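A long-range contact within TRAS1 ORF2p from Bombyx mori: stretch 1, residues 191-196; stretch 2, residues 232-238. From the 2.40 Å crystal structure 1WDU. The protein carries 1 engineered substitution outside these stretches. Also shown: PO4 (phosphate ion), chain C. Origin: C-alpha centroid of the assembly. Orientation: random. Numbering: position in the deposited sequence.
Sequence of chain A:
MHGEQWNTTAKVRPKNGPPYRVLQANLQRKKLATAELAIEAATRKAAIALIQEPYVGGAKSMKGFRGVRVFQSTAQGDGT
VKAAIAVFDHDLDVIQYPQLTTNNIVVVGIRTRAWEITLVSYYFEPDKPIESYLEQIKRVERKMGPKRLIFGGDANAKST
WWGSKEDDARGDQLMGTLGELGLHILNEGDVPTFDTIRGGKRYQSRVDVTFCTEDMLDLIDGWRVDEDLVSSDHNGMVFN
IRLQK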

# COMPACT_ATOMS: atom_id res chain seq x y z
N VAL A 191 15.20 -0.21 -7.92
CA VAL A 191 14.38 0.15 -9.07
C VAL A 191 13.48 1.32 -8.67
O VAL A 191 12.74 1.23 -7.69
CB VAL A 191 13.49 -1.03 -9.52
CG1 VAL A 191 12.69 -0.64 -10.75
CG2 VAL A 191 14.36 -2.25 -9.79
N PRO A 192 13.53 2.42 -9.43
CA PRO A 192 12.69 3.58 -9.11
C PRO A 192 11.20 3.27 -9.11
O PRO A 192 10.68 2.65 -10.04
CB PRO A 192 13.08 4.60 -10.18
CG PRO A 192 13.43 3.72 -11.36
CD PRO A 192 14.24 2.63 -10.70
N THR A 193 10.51 3.68 -8.05
CA THR A 193 9.08 3.45 -7.94
C THR A 193 8.41 4.67 -8.56
O THR A 193 7.19 4.72 -8.73
CB THR A 193 8.63 3.29 -6.47
OG1 THR A 193 8.85 4.51 -5.76
CG2 THR A 193 9.40 2.16 -5.80
N PHE A 194 9.24 5.66 -8.89
CA PHE A 194 8.78 6.89 -9.52
C PHE A 194 9.83 7.37 -10.52
O PHE A 194 10.98 7.63 -10.15
CB PHE A 194 8.51 7.98 -8.49
CG PHE A 194 8.02 9.27 -9.09
CD1 PHE A 194 8.91 10.17 -9.67
CD2 PHE A 194 6.66 9.57 -9.12
CE1 PHE A 194 8.45 11.35 -10.27
CE2 PHE A 194 6.19 10.74 -9.72
CZ PHE A 194 7.09 11.63 -10.29
N ASP A 195 9.41 7.49 -11.77
CA ASP A 195 10.29 7.93 -12.85
C ASP A 195 9.61 9.00 -13.71
O ASP A 195 8.44 8.89 -14.05
CB ASP A 195 10.68 6.73 -13.72
CG ASP A 195 11.47 7.13 -14.94
OD1 ASP A 195 12.58 7.68 -14.79
OD2 ASP A 195 10.98 6.90 -16.07
N THR A 196 10.37 10.05 -14.04
CA THR A 196 9.85 11.14 -14.86
C THR A 196 10.96 11.67 -15.77
O THR A 196 12.14 11.41 -15.55
CB THR A 196 9.33 12.31 -13.99
OG1 THR A 196 8.32 11.83 -13.09
CG2 THR A 196 8.73 13.40 -14.88
N SER A 232 2.08 6.07 -15.00
CA SER A 232 1.70 7.32 -14.34
C SER A 232 2.85 7.80 -13.46
O SER A 232 2.65 8.12 -12.29
CB SER A 232 0.44 7.11 -13.49
OG SER A 232 0.69 6.28 -12.37
N ASP A 233 4.04 7.86 -14.04
CA ASP A 233 5.24 8.31 -13.33
C ASP A 233 5.60 7.39 -12.16
O ASP A 233 6.74 7.39 -11.70
CB ASP A 233 5.05 9.73 -12.81
CG ASP A 233 5.09 10.77 -13.91
OD1 ASP A 233 4.99 11.97 -13.59
OD2 ASP A 233 5.22 10.38 -15.10
N HIS A 234 4.63 6.62 -11.69
CA HIS A 234 4.85 5.70 -10.59
C HIS A 234 4.85 4.27 -11.10
O HIS A 234 4.06 3.92 -11.97
CB HIS A 234 3.74 5.85 -9.53
CG HIS A 234 3.98 6.97 -8.56
ND1 HIS A 234 4.91 6.89 -7.55
CD2 HIS A 234 3.41 8.19 -8.45
CE1 HIS A 234 4.91 8.02 -6.86
NE2 HIS A 234 4.00 8.82 -7.39
N ASN A 235 5.76 3.46 -10.57
CA ASN A 235 5.84 2.06 -10.97
C ASN A 235 5.12 1.17 -9.96
O ASN A 235 5.29 1.33 -8.75
CB ASN A 235 7.30 1.61 -11.08
CG ASN A 235 8.02 2.28 -12.23
OD1 ASN A 235 7.39 2.70 -13.21
ND2 ASN A 235 9.34 2.37 -12.13
N GLY A 236 4.31 0.26 -10.47
CA GLY A 236 3.59 -0.65 -9.60
C GLY A 236 4.54 -1.62 -8.91
O GLY A 236 5.68 -1.80 -9.34
N MET A 237 4.06 -2.21 -7.82
CA MET A 237 4.83 -3.18 -7.06
C MET A 237 3.98 -4.41 -6.82
O MET A 237 2.75 -4.36 -6.95
CB MET A 237 5.29 -2.57 -5.74
CG MET A 237 6.41 -1.57 -5.93
SD MET A 237 6.45 -0.28 -4.67
CE MET A 237 5.17 0.83 -5.31
N VAL A 238 4.64 -5.51 -6.48
CA VAL A 238 3.93 -6.76 -6.25
C VAL A 238 4.63 -7.63 -5.21
O VAL A 238 5.85 -7.60 -5.07
CB VAL A 238 3.82 -7.56 -7.60
CG1 VAL A 238 3.47 -6.62 -8.74
CG2 VAL A 238 5.13 -8.26 -7.93
P PO4 C . 2.23 12.16 -6.17
O1 PO4 C . 2.22 13.72 -6.28
O2 PO4 C . 3.11 11.48 -7.18
O3 PO4 C . 2.43 11.72 -4.71
O4 PO4 C . 0.78 11.75 -6.50

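The carbonyl oxygen of Pro192 receives an unusually short hydrogen bond from the side-chain amide of Asn235, with ND2 of Asn235 only 2.5 Å from O of Pro192. The N-H...O angle of 136° is well short of linear, so the closeness is not matched by ideal alignment. Asn235 directs its CA-to-CB bond toward the first stretch, which carries the amide to a carbonyl that takes no part in the backbone pairing.

That pairing is a single beta bridge between Phe194 and His234, whose CA atoms lie 4.2 Å apart. Two backbone hydrogen bonds frame it: N of Asn235 donates to O of Thr193 at 2.6 Å, nearly straight at 166°, and N of Asp195 donates to O of Asp233 at 2.7 Å. Both carbonyls also accept CA-H...O contacts, O of Thr193 from CA of His234 at 3.1 Å and O of Asp233 from CA of Phe194 at 3.0 Å, as expected where two backbones run this close. Asn235 thus holds two successive carbonyls of the first stretch, one through its backbone and one through its side chain.

Beside the bridge, the edge of the Phe194 ring meets the face of the His234 imidazole, with centroids 4.7 Å apart and planes at 73°; the closest atoms, CD2 of Phe194 and CE1 of His234, are 3.3 Å apart. ND1 of His234 adds a weak hydrogen bond to O of Thr193 at 3.4 Å, while its NE2 donates to O2 of the phosphate ion at 2.8 Å. The imidazole therefore joins the aromatic contact to the bound anion.

Carbon and sulfur contacts fill in the rest: CG2 of Thr193 lies 4.0 Å from SD of Met237, and, next to the bridge, CE2 of Phe194 lies 3.4 Å from CB of Asp233. Together the two stretches bury 437 Å², summed over both sides.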